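PDB 2X5Q: SSO1986 from Sulfolobus solfataricus, which is a subunit of the CRISPR-associated CMR ribonucleoprotein complex, in which it possibly acts as a homodimer within the antiviral defence of this archaeon. Local coordinates for residues A[18-23]-A[152-157]; A[51-56]-A[82-87]; A[70-75]-A[189-194]; A[78-83]-A[141-146]. All blocks are in the same frame, centred on the assembly; numbering follows the deposited sequence.

How the interactions relate
Interaction 2 is the most deeply buried and joins two strands of the large mixed sheet; its chemistry is almost wholly aliphatic. Strand 80-86 is used again in interaction 4, where its start and the loop before it present Tyr80 and Asp79; there a water bridges one pair while an aromatic pair packs directly. Interaction 3, also buried, lies farther from the chain's centre; its strand 188-193 pairs with strand 139-144 of interaction 4. Both meet the second subunit, yet interaction 3 stays apolar. Interaction 1 sets an edge strand against a helix and touches interaction 4 through Asn18 and Ile154. Interactions 1 and 4, the two partly buried contacts, each have a bridging water.

Interaction 1 (A[18-23]-A[152-157]); sequences NSISSE and KTIVDN
Ile20 and Ile154 form the apolar half of a strand-on-helix contact, in which segment 18-23, running into the outermost strand of a four-stranded antiparallel sheet, lies alongside helix 148-162. Both isoleucines are buried. Their CG1 atoms approach to 4.3 Å, a loose van der Waals distance, and in each chain CD1 extends onward from CA, so that the two ethyl arms meet with their CG1-CD1 bonds nearly at right angles. Ile154 is further enclosed by Ile16 and by Leu146, the latter in the loop leading into the helix.

The polar half lies one helical turn further on, where Ser22 faces Asn157. Here the helix opens into a wider pi-type turn spanning 154-157, although Asn157 N still bonds to Thr153 O at 2.7 Å. The carbonyl of Asn157 meets the methylene of Ser22 rather than its hydroxyl: O lies 3.3 Å from Ser22 CB. With Ser22 OG swung nearly opposite the backbone N (chi1 155°), the hydroxyl stays 3.8 Å from Asn157 O, too far for a direct bond, and meets a water instead.

Anchoring of a different kind comes from Asn18, whose side chain hydrogen-bonds to Ser145 O and Asp147 N just ahead of the helix. It thereby ties the entry of segment 18-23 to the chain leading into helix 148-162. On the far side of the contact the backbone of Ser21 is paired with Lys29 in the sheet.

A single water links the two polar residues. It stands 3.3 Å from Ser22 OG and donates a weak bond, also 3.3 Å long, to Asn157 O.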
loop_
_atom_site.group_PDB
_atom_site.type_symbol
_atom_site.label_atom_id
_atom_site.label_comp_id
_atom_site.label_asym_id
_atom_site.label_seq_id
_atom_site.Cartn_x
_atom_site.Cartn_y
_atom_site.Cartn_z
ATOM N N ASN A 18 -9.636 17.004 8.803
ATOM C CA ASN A 18 -9.969 18.299 9.402
ATOM C C ASN A 18 -9.769 19.515 8.495
ATOM O O ASN A 18 -10.175 20.615 8.880
ATOM C CB ASN A 18 -9.155 18.550 10.686
ATOM C CG ASN A 18 -9.632 17.718 11.856
ATOM O OD1 ASN A 18 -10.804 17.772 12.232
ATOM N ND2 ASN A 18 -8.716 16.956 12.455
ATOM N N SER A 19 -9.142 19.347 7.326
ATOM C CA SER A 19 -8.801 20.495 6.478
ATOM C C SER A 19 -9.587 20.647 5.175
ATOM O O SER A 19 -9.378 21.621 4.433
ATOM C CB SER A 19 -7.305 20.479 6.174
ATOM O OG SER A 19 -6.576 20.615 7.378
ATOM N N ILE A 20 -10.487 19.712 4.888
ATOM C CA ILE A 20 -11.241 19.788 3.646
ATOM C C ILE A 20 -12.291 20.889 3.764
ATOM O O ILE A 20 -12.747 21.222 4.858
ATOM C CB ILE A 20 -11.863 18.427 3.244
ATOM C CG1 ILE A 20 -13.051 18.064 4.138
ATOM C CG2 ILE A 20 -10.788 17.324 3.283
ATOM C CD1 ILE A 20 -13.772 16.812 3.705
ATOM N N SER A 21 -12.640 21.470 2.630
ATOM C CA SER A 21 -13.651 22.524 2.587
ATOM C C SER A 21 -14.370 22.464 1.259
ATOM O O SER A 21 -13.771 22.135 0.233
ATOM C CB SER A 21 -13.003 23.900 2.757
ATOM O OG SER A 21 -12.105 24.168 1.695
ATOM N N SER A 22 -15.651 22.786 1.279
ATOM C CA SER A 22 -16.410 22.944 0.049
ATOM C C SER A 22 -15.948 24.211 -0.681
ATOM O O SER A 22 -15.687 25.231 -0.061
ATOM C CB SER A 22 -17.904 23.014 0.370
ATOM O OG SER A 22 -18.618 23.705 -0.633
ATOM N N GLU A 23 -15.820 24.127 -1.998
ATOM C CA GLU A 23 -15.501 25.294 -2.817
ATOM C C GLU A 23 -16.624 25.493 -3.817
ATOM O O GLU A 23 -17.378 24.562 -4.113
ATOM C CB GLU A 23 -14.147 25.129 -3.526
ATOM C CG GLU A 23 -12.973 25.758 -2.765
ATOM C CD GLU A 23 -11.614 25.578 -3.469
ATOM O OE1 GLU A 23 -10.740 26.460 -3.295
ATOM O OE2 GLU A 23 -11.414 24.556 -4.180
ATOM N N LYS A 152 -19.120 18.684 12.115
ATOM C CA LYS A 152 -20.409 19.318 11.818
ATOM C C LYS A 152 -20.339 20.085 10.495
ATOM O O LYS A 152 -21.256 19.992 9.686
ATOM C CB LYS A 152 -20.840 20.256 12.958
ATOM C CG LYS A 152 -22.271 20.775 12.833
ATOM C CD LYS A 152 -22.590 21.885 13.829
ATOM C CE LYS A 152 -22.989 21.331 15.215
ATOM N NZ LYS A 152 -23.233 22.376 16.300
ATOM N N THR A 153 -19.255 20.834 10.279
ATOM C CA THR A 153 -19.061 21.550 9.008
ATOM C C THR A 153 -18.894 20.566 7.847
ATOM O O THR A 153 -19.385 20.811 6.742
ATOM C CB THR A 153 -17.853 22.519 9.047
ATOM O OG1 THR A 153 -16.634 21.772 9.152
ATOM C CG2 THR A 153 -17.963 23.480 10.215
ATOM N N ILE A 154 -18.263 19.426 8.100
ATOM C CA ILE A 154 -18.157 18.390 7.059
ATOM C C ILE A 154 -19.540 17.860 6.670
ATOM O O ILE A 154 -19.833 17.686 5.490
ATOM C CB ILE A 154 -17.201 17.262 7.472
ATOM C CG1 ILE A 154 -15.767 17.782 7.401
ATOM C CG2 ILE A 154 -17.348 16.032 6.581
ATOM C CD1 ILE A 154 -14.765 16.821 7.908
ATOM N N VAL A 155 -20.400 17.636 7.656
ATOM C CA VAL A 155 -21.763 17.199 7.366
ATOM C C VAL A 155 -22.588 18.309 6.694
ATOM O O VAL A 155 -23.277 18.050 5.712
ATOM C CB VAL A 155 -22.470 16.698 8.633
ATOM C CG1 VAL A 155 -23.933 16.440 8.360
ATOM C CG2 VAL A 155 -21.771 15.440 9.166
ATOM N N ASP A 156 -22.489 19.539 7.192
ATOM C CA ASP A 156 -23.339 20.648 6.717
ATOM C C ASP A 156 -22.873 21.281 5.402
ATOM O O ASP A 156 -23.692 21.770 4.616
ATOM C CB ASP A 156 -23.427 21.753 7.773
ATOM C CG ASP A 156 -24.098 21.294 9.054
ATOM O OD1 ASP A 156 -24.878 20.315 9.029
ATOM O OD2 ASP A 156 -23.827 21.914 10.089
ATOM N N ASN A 157 -21.569 21.289 5.179
ATOM C CA ASN A 157 -20.986 21.941 4.017
ATOM C C ASN A 157 -20.497 20.973 2.962
ATOM O O ASN A 157 -20.320 21.379 1.825
ATOM C CB ASN A 157 -19.798 22.824 4.423
ATOM C CG ASN A 157 -20.207 24.049 5.212
ATOM O OD1 ASN A 157 -21.392 24.345 5.376
ATOM N ND2 ASN A 157 -19.209 24.785 5.701
HETATM O O HOH W 1 -21.535 24.245 0.695
#

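Interaction 2 (A[51-56]-A[82-87]); sequences KGLHNI and KGILIS
Leu53 makes the first touch from segment 51-56, laying CD1 against CG2 of Ile84 at 4.4 Å. Its CG sits trans to the backbone N (chi1 -176°), which carries the isobutyl group out toward strand 80-86; Ile48 and Phe186 pack on the same side chain. The peptide N of Leu53 is held by Asp181 of helix 172-185, fixing this end of the strand against a helix.

His54 follows with its side chain directed away from the contact, bonded through NE2 to Asp49. At Asn55 the backbone takes up positive angles, phi 63° and psi 64°, and Asn55 and Ile56 both face Ile109: a G1 beta bulge in strand 52-60, one of the strands of the mixed sheet. The amide of Asn55 is bonded at both ends, OD1 to Lys112 N and ND2 to Val45 O, so the bulge is pinned through its side chain as well.

Ile56, the second residue of the bulge, brings its branch methyl to strand 80-86. CG2 lies 3.4 Å from Gly83 O, a close methyl-to-carbonyl approach, and 4.1 Å from Lys82 CB, where the two side chains pass at an oblique angle. Of the Lys82 side chain CB makes the touch; the end leads away, and NZ bonds to Ile185 O. Gly83 pairs through its backbone with Leu57, the residue following Ile56.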
loop_
_atom_site.group_PDB
_atom_site.type_symbol
_atom_site.label_atom_id
_atom_site.label_comp_id
_atom_site.label_asym_id
_atom_site.label_seq_id
_atom_site.Cartn_x
_atom_site.Cartn_y
_atom_site.Cartn_z
ATOM N N LYS A 51 -30.178 5.283 7.744
ATOM C CA LYS A 51 -29.365 4.553 8.735
ATOM C C LYS A 51 -27.955 5.116 8.906
ATOM O O LYS A 51 -27.200 4.645 9.768
ATOM C CB LYS A 51 -29.267 3.075 8.355
ATOM C CG LYS A 51 -30.581 2.408 7.977
ATOM C CD LYS A 51 -31.588 2.455 9.114
ATOM C CE LYS A 51 -32.913 1.840 8.685
ATOM N NZ LYS A 51 -34.028 2.332 9.534
ATOM N N GLY A 52 -27.593 6.091 8.069
ATOM C CA GLY A 52 -26.337 6.817 8.176
ATOM C C GLY A 52 -25.503 6.748 6.905
ATOM O O GLY A 52 -26.030 6.647 5.798
ATOM N N LEU A 53 -24.188 6.786 7.090
ATOM C CA LEU A 53 -23.218 6.773 6.005
ATOM C C LEU A 53 -22.740 5.341 5.742
ATOM O O LEU A 53 -22.560 4.552 6.687
ATOM C CB LEU A 53 -22.030 7.660 6.407
ATOM C CG LEU A 53 -20.897 7.887 5.403
ATOM C CD1 LEU A 53 -21.448 8.411 4.084
ATOM C CD2 LEU A 53 -19.872 8.860 6.019
ATOM N N HIS A 54 -22.541 5.008 4.466
ATOM C CA HIS A 54 -22.189 3.643 4.042
ATOM C C HIS A 54 -21.101 3.616 2.989
ATOM O O HIS A 54 -20.971 4.546 2.204
ATOM C CB HIS A 54 -23.410 2.911 3.471
ATOM C CG HIS A 54 -24.582 2.872 4.397
ATOM N ND1 HIS A 54 -24.646 2.022 5.480
ATOM C CD2 HIS A 54 -25.736 3.579 4.402
ATOM C CE1 HIS A 54 -25.782 2.223 6.123
ATOM N NE2 HIS A 54 -26.465 3.157 5.486
ATOM N N ASN A 55 -20.378 2.494 2.947
ATOM C CA ASN A 55 -19.339 2.223 1.949
ATOM C C ASN A 55 -18.178 3.198 2.017
ATOM O O ASN A 55 -17.914 3.951 1.062
ATOM C CB ASN A 55 -19.900 2.179 0.521
ATOM C CG ASN A 55 -20.950 1.130 0.344
ATOM O OD1 ASN A 55 -20.819 0.025 0.879
ATOM N ND2 ASN A 55 -22.015 1.458 -0.406
ATOM N N ILE A 56 -17.487 3.158 3.144
ATOM C CA ILE A 56 -16.339 4.002 3.395
ATOM C C ILE A 56 -15.066 3.221 3.059
ATOM O O ILE A 56 -14.887 2.099 3.512
ATOM C CB ILE A 56 -16.283 4.454 4.873
ATOM C CG1 ILE A 56 -17.458 5.379 5.218
ATOM C CG2 ILE A 56 -14.965 5.205 5.171
ATOM C CD1 ILE A 56 -18.560 4.723 5.968
ATOM N N LYS A 82 -9.132 7.268 5.722
ATOM C CA LYS A 82 -10.461 6.884 5.258
ATOM C C LYS A 82 -11.081 8.003 4.428
ATOM O O LYS A 82 -10.716 9.176 4.555
ATOM C CB LYS A 82 -11.360 6.552 6.445
ATOM C CG LYS A 82 -10.787 5.439 7.362
ATOM C CD LYS A 82 -11.723 5.117 8.498
ATOM C CE LYS A 82 -10.976 4.801 9.779
ATOM N NZ LYS A 82 -11.930 4.444 10.874
ATOM N N GLY A 83 -11.993 7.618 3.543
ATOM C CA GLY A 83 -12.699 8.562 2.711
ATOM C C GLY A 83 -13.913 7.936 2.058
ATOM O O GLY A 83 -14.244 6.745 2.271
ATOM N N ILE A 84 -14.608 8.748 1.282
ATOM C CA ILE A 84 -15.771 8.262 0.568
ATOM C C ILE A 84 -15.392 8.181 -0.888
ATOM O O ILE A 84 -14.430 8.830 -1.332
ATOM C CB ILE A 84 -17.020 9.141 0.788
ATOM C CG1 ILE A 84 -16.757 10.609 0.431
ATOM C CG2 ILE A 84 -17.516 8.999 2.237
ATOM C CD1 ILE A 84 -18.011 11.445 0.444
ATOM N N LEU A 85 -16.139 7.359 -1.615
ATOM C CA LEU A 85 -15.978 7.232 -3.033
ATOM C C LEU A 85 -17.219 7.817 -3.674
ATOM O O LEU A 85 -18.351 7.394 -3.382
ATOM C CB LEU A 85 -15.819 5.772 -3.434
ATOM C CG LEU A 85 -14.490 5.108 -3.092
ATOM C CD1 LEU A 85 -14.631 3.594 -3.222
ATOM C CD2 LEU A 85 -13.336 5.651 -3.975
ATOM N N ILE A 86 -17.006 8.802 -4.538
ATOM C CA ILE A 86 -18.093 9.514 -5.183
ATOM C C ILE A 86 -17.795 9.649 -6.661
ATOM O O ILE A 86 -16.638 9.624 -7.050
ATOM C CB ILE A 86 -18.303 10.903 -4.555
ATOM C CG1 ILE A 86 -17.060 11.800 -4.736
ATOM C CG2 ILE A 86 -18.670 10.748 -3.048
ATOM C CD1 ILE A 86 -17.212 13.179 -4.122
ATOM N N SER A 87 -18.841 9.776 -7.478
ATOM C CA SER A 87 -18.661 10.040 -8.903
ATOM C C SER A 87 -18.096 11.439 -9.115
ATOM O O SER A 87 -18.690 12.448 -8.705
ATOM C CB SER A 87 -19.962 9.875 -9.684
ATOM O OG SER A 87 -19.785 10.352 -10.997
#

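Interaction 3 (A[70-75]-A[189-194]); sequences ELVPTF and YSIKSL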
loop_
_atom_site.group_PDB
_atom_site.type_symbol
_atom_site.label_atom_id
_atom_site.label_comp_id
_atom_site.label_asym_id
_atom_site.label_seq_id
_atom_site.Cartn_x
_atom_site.Cartn_y
_atom_site.Cartn_z
ATOM N N GLU A 70 -2.572 15.623 -0.289
ATOM C CA GLU A 70 -2.019 14.492 -1.021
ATOM C C GLU A 70 -1.780 13.316 -0.086
ATOM O O GLU A 70 -1.207 13.469 0.995
ATOM C CB GLU A 70 -0.690 14.882 -1.657
ATOM C CG GLU A 70 -0.814 16.008 -2.693
ATOM C CD GLU A 70 0.488 16.727 -2.941
ATOM O OE1 GLU A 70 1.312 16.877 -1.998
ATOM O OE2 GLU A 70 0.696 17.154 -4.087
ATOM N N LEU A 71 -2.216 12.141 -0.524
ATOM C CA LEU A 71 -1.916 10.900 0.172
ATOM C C LEU A 71 -0.468 10.470 -0.077
ATOM O O LEU A 71 0.065 10.631 -1.185
ATOM C CB LEU A 71 -2.840 9.800 -0.317
ATOM C CG LEU A 71 -4.351 10.017 -0.130
ATOM C CD1 LEU A 71 -5.133 9.106 -1.089
ATOM C CD2 LEU A 71 -4.721 9.748 1.298
ATOM N N VAL A 72 0.140 9.890 0.953
ATOM C CA VAL A 72 1.530 9.450 0.904
ATOM C C VAL A 72 1.649 7.991 1.322
ATOM O O VAL A 72 1.226 7.625 2.421
ATOM C CB VAL A 72 2.415 10.295 1.833
ATOM C CG1 VAL A 72 3.861 9.773 1.802
ATOM C CG2 VAL A 72 2.359 11.775 1.413
ATOM N N PRO A 73 2.243 7.154 0.460
ATOM C CA PRO A 73 2.409 5.756 0.852
ATOM C C PRO A 73 3.515 5.651 1.896
ATOM O O PRO A 73 4.621 6.125 1.669
ATOM C CB PRO A 73 2.788 5.064 -0.464
ATOM C CG PRO A 73 3.480 6.124 -1.259
ATOM C CD PRO A 73 2.790 7.420 -0.888
ATOM N N THR A 74 3.195 5.071 3.041
ATOM C CA THR A 74 4.107 5.012 4.173
ATOM C C THR A 74 4.709 3.631 4.405
ATOM O O THR A 74 5.678 3.486 5.168
ATOM C CB THR A 74 3.406 5.468 5.443
ATOM O OG1 THR A 74 2.415 4.505 5.822
ATOM C CG2 THR A 74 2.731 6.829 5.202
ATOM N N PHE A 75 4.148 2.620 3.750
ATOM C CA PHE A 75 4.632 1.246 3.880
ATOM C C PHE A 75 4.561 0.745 5.319
ATOM O O PHE A 75 5.391 -0.055 5.759
ATOM C CB PHE A 75 6.028 1.122 3.271
ATOM C CG PHE A 75 6.021 1.329 1.795
ATOM C CD1 PHE A 75 5.806 0.256 0.935
ATOM C CD2 PHE A 75 6.148 2.602 1.254
ATOM C CE1 PHE A 75 5.756 0.454 -0.445
ATOM C CE2 PHE A 75 6.110 2.797 -0.112
ATOM C CZ PHE A 75 5.912 1.727 -0.963
ATOM N N TYR A 189 -4.384 8.993 9.683
ATOM C CA TYR A 189 -2.984 9.248 9.998
ATOM C C TYR A 189 -2.488 10.342 9.066
ATOM O O TYR A 189 -2.671 10.263 7.849
ATOM C CB TYR A 189 -2.151 7.972 9.850
ATOM C CG TYR A 189 -2.333 7.031 11.013
ATOM C CD1 TYR A 189 -1.383 6.950 12.017
ATOM C CD2 TYR A 189 -3.479 6.236 11.120
ATOM C CE1 TYR A 189 -1.557 6.097 13.101
ATOM C CE2 TYR A 189 -3.654 5.378 12.201
ATOM C CZ TYR A 189 -2.694 5.320 13.177
ATOM O OH TYR A 189 -2.865 4.498 14.239
ATOM N N SER A 190 -1.935 11.399 9.644
ATOM C CA SER A 190 -1.345 12.462 8.840
ATOM C C SER A 190 0.153 12.431 9.023
ATOM O O SER A 190 0.651 12.063 10.089
ATOM C CB SER A 190 -1.908 13.836 9.198
ATOM O OG SER A 190 -1.357 14.339 10.373
ATOM N N ILE A 191 0.863 12.794 7.967
ATOM C CA ILE A 191 2.311 12.761 7.958
ATOM C C ILE A 191 2.816 14.188 7.829
ATOM O O ILE A 191 2.252 14.989 7.078
ATOM C CB ILE A 191 2.842 11.834 6.838
ATOM C CG1 ILE A 191 4.369 11.747 6.865
ATOM C CG2 ILE A 191 2.317 12.253 5.462
ATOM C CD1 ILE A 191 4.902 10.555 6.079
ATOM N N LYS A 192 3.864 14.496 8.580
ATOM C CA LYS A 192 4.435 15.836 8.628
ATOM C C LYS A 192 5.956 15.742 8.746
ATOM O O LYS A 192 6.484 14.805 9.359
ATOM C CB LYS A 192 3.858 16.600 9.825
ATOM C CG LYS A 192 4.454 17.977 10.011
ATOM C CD LYS A 192 3.951 18.695 11.238
ATOM C CE LYS A 192 4.729 20.002 11.434
ATOM N NZ LYS A 192 4.577 20.906 10.238
ATOM N N SER A 193 6.657 16.714 8.162
ATOM C CA SER A 193 8.105 16.790 8.307
ATOM C C SER A 193 8.447 17.510 9.607
ATOM O O SER A 193 7.823 18.508 9.961
ATOM C CB SER A 193 8.748 17.498 7.117
ATOM O OG SER A 193 8.192 18.781 6.952
ATOM N N LEU A 194 9.433 16.978 10.316
ATOM C CA LEU A 194 9.846 17.520 11.611
ATOM C C LEU A 194 10.787 18.717 11.516
ATOM O O LEU A 194 10.919 19.491 12.479
ATOM C CB LEU A 194 10.531 16.417 12.424
ATOM C CG LEU A 194 9.613 15.268 12.830
ATOM C CD1 LEU A 194 10.402 14.029 13.200
ATOM C CD2 LEU A 194 8.729 15.701 13.986
#
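Val72 and Ile191 meet methyl to methyl, CG2 of the valine lying 4.1 Å from CG2 of the isoleucine, and Val72 CB is equally close to that same methyl. The two side chains cross at about a right angle. In Ile191 CG1 stands trans to the backbone N (chi1 -177°), leaving CG2 wedged between N and the carbonyl carbon and presented to Val72. The longer arm of Ile191 goes instead to Thr74, whose CG2 is 4.4 Å from Ile191 CD1. One isoleucine thus serves two residues on alternate positions of segment 70-75, each with its own branch.

The hydroxyl of Thr74 is committed to Asp79 OD2, a hydrogen bond that accompanies the turning of its methyl to the isoleucine. Backbone bonds place the partners: Val72 pairs with Ala63 and Thr74 with Gly61. Ala63 also touches both Thr74 and Ile191, and Thr141 of the adjacent strand 139-144 touches the isoleucine. Lys105 of the second subunit packs on Thr74, so the contact lies beside the dimer interface.

With backbones 7.8 Å apart at Val72 CA and Ile191 CA, the two segments touch through side chains alone. The arrangement is one in which the antiparallel hairpin of strands 62-65 and 70-73 meets the antiparallel pair 139-144 and 188-193, joined by a backbone bond between Tyr189 and Ile64 and, here, by side-chain packing.

Interaction 4 (A[78-83]-A[141-146]); sequences CDYVKG and TSFVSL
Tyr80 brings its hydroxyl to the rim of the Phe143 ring rather than to a face: OH lies near the ring plane, 3.7 Å from CE1 and 4.1 Å from CD1. The side chains pass obliquely, their ring planes nearly perpendicular. Phe143 CG lies opposite the backbone N (chi1 174°), which swings the ring toward the Tyr80 hydroxyl. The phenol itself is engaged by Tyr189, the two tyrosine rings packing edge-to-face, and Val58 touches it from the neighbouring strand. Phe143 is exposed, with Asn187 beside it.

The other flat group is the carboxylate of Asp79. The Asp79 and Thr141 side chains cross at about a right angle. Asp79 OD1 and Thr141 OG1 stand 3.7 Å apart, and a water bridges them, donating to OD1 at 2.9 Å and standing 2.8 Å from OG1. OD2 is held by Thr74 OG1 and forms a salt bridge with Lys105 of the second subunit, which also reaches Thr141 OG1 weakly. Such company would be expected to favour the charged form of Asp79.

Strand 80-86 pairs with strand 52-60 in the mixed sheet, whereas 139-144 pairs with 188-193. Tyr189 bonds to Tyr80 through the backbone, and Leu146 rests on helix 172-185.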
loop_
_atom_site.group_PDB
_atom_site.type_symbol
_atom_site.label_atom_id
_atom_site.label_comp_id
_atom_site.label_asym_id
_atom_site.label_seq_id
_atom_site.Cartn_x
_atom_site.Cartn_y
_atom_site.Cartn_z
ATOM N N CYS A 78 -0.363 -0.341 9.521
ATOM C CA CYS A 78 -1.149 0.257 10.591
ATOM C C CYS A 78 -1.505 1.739 10.316
ATOM O O CYS A 78 -2.319 2.324 11.043
ATOM C CB CYS A 78 -0.428 0.106 11.930
ATOM S SG CYS A 78 -0.182 -1.653 12.499
ATOM N N ASP A 79 -0.907 2.342 9.283
ATOM C CA ASP A 79 -1.346 3.666 8.810
ATOM C C ASP A 79 -2.559 3.505 7.914
ATOM O O ASP A 79 -2.646 2.530 7.153
ATOM C CB ASP A 79 -0.256 4.384 8.015
ATOM C CG ASP A 79 0.900 4.863 8.879
ATOM O OD1 ASP A 79 0.756 4.956 10.123
ATOM O OD2 ASP A 79 1.963 5.156 8.296
ATOM N N TYR A 80 -3.494 4.454 8.008
ATOM C CA TYR A 80 -4.614 4.517 7.083
ATOM C C TYR A 80 -5.173 5.925 6.962
ATOM O O TYR A 80 -5.028 6.775 7.866
ATOM C CB TYR A 80 -5.755 3.559 7.471
ATOM C CG TYR A 80 -6.199 3.691 8.907
ATOM C CD1 TYR A 80 -7.089 4.685 9.305
ATOM C CD2 TYR A 80 -5.701 2.836 9.878
ATOM C CE1 TYR A 80 -7.484 4.814 10.645
ATOM C CE2 TYR A 80 -6.090 2.951 11.194
ATOM C CZ TYR A 80 -6.974 3.940 11.582
ATOM O OH TYR A 80 -7.326 4.027 12.912
ATOM N N VAL A 81 -5.837 6.151 5.837
ATOM C CA VAL A 81 -6.689 7.320 5.673
ATOM C C VAL A 81 -8.029 6.766 5.178
ATOM O O VAL A 81 -8.054 5.874 4.346
ATOM C CB VAL A 81 -6.082 8.326 4.681
ATOM C CG1 VAL A 81 -6.950 9.609 4.590
ATOM C CG2 VAL A 81 -4.628 8.667 5.080
ATOM N N LYS A 82 -9.132 7.268 5.722
ATOM C CA LYS A 82 -10.461 6.884 5.258
ATOM C C LYS A 82 -11.081 8.003 4.428
ATOM O O LYS A 82 -10.716 9.176 4.555
ATOM C CB LYS A 82 -11.360 6.552 6.445
ATOM C CG LYS A 82 -10.787 5.439 7.362
ATOM C CD LYS A 82 -11.723 5.117 8.498
ATOM C CE LYS A 82 -10.976 4.801 9.779
ATOM N NZ LYS A 82 -11.930 4.444 10.874
ATOM N N GLY A 83 -11.993 7.618 3.543
ATOM C CA GLY A 83 -12.699 8.562 2.711
ATOM C C GLY A 83 -13.913 7.936 2.058
ATOM O O GLY A 83 -14.244 6.745 2.271
ATOM N N THR A 141 4.254 10.365 11.414
ATOM C CA THR A 141 2.860 10.082 11.116
ATOM C C THR A 141 2.116 10.007 12.444
ATOM O O THR A 141 2.614 9.421 13.418
ATOM C CB THR A 141 2.713 8.780 10.316
ATOM O OG1 THR A 141 3.060 7.654 11.146
ATOM C CG2 THR A 141 3.633 8.818 9.118
ATOM N N SER A 142 0.939 10.619 12.490
ATOM C CA SER A 142 0.202 10.751 13.724
ATOM C C SER A 142 -1.234 10.401 13.500
ATOM O O SER A 142 -1.801 10.747 12.474
ATOM C CB SER A 142 0.273 12.191 14.229
ATOM O OG SER A 142 1.614 12.603 14.284
ATOM N N PHE A 143 -1.810 9.739 14.492
ATOM C CA PHE A 143 -3.214 9.434 14.506
ATOM C C PHE A 143 -4.000 10.715 14.792
ATOM O O PHE A 143 -3.716 11.429 15.756
ATOM C CB PHE A 143 -3.492 8.380 15.578
ATOM C CG PHE A 143 -4.950 8.088 15.769
ATOM C CD1 PHE A 143 -5.603 7.196 14.939
ATOM C CD2 PHE A 143 -5.667 8.710 16.780
ATOM C CE1 PHE A 143 -6.938 6.924 15.107
ATOM C CE2 PHE A 143 -7.008 8.439 16.953
ATOM C CZ PHE A 143 -7.643 7.544 16.120
ATOM N N VAL A 144 -4.984 10.993 13.946
ATOM C CA VAL A 144 -5.826 12.170 14.090
ATOM C C VAL A 144 -7.289 11.754 14.077
ATOM O O VAL A 144 -7.687 10.877 13.319
ATOM C CB VAL A 144 -5.559 13.188 12.960
ATOM C CG1 VAL A 144 -6.359 14.475 13.207
ATOM C CG2 VAL A 144 -4.042 13.506 12.876
ATOM N N SER A 145 -8.082 12.355 14.961
ATOM C CA SER A 145 -9.537 12.202 14.892
ATOM C C SER A 145 -10.145 13.537 14.479
ATOM O O SER A 145 -9.504 14.581 14.573
ATOM C CB SER A 145 -10.093 11.730 16.228
ATOM O OG SER A 145 -9.962 12.749 17.193
ATOM N N LEU A 146 -11.376 13.503 13.990
ATOM C CA LEU A 146 -12.040 14.740 13.576
ATOM C C LEU A 146 -12.412 15.578 14.798
ATOM O O LEU A 146 -13.019 15.075 15.742
ATOM C CB LEU A 146 -13.297 14.458 12.754
ATOM C CG LEU A 146 -13.140 14.028 11.299
ATOM C CD1 LEU A 146 -14.473 14.163 10.596
ATOM C CD2 LEU A 146 -12.066 14.833 10.562
HETATM O O HOH W 2 2.322 5.273 12.505
#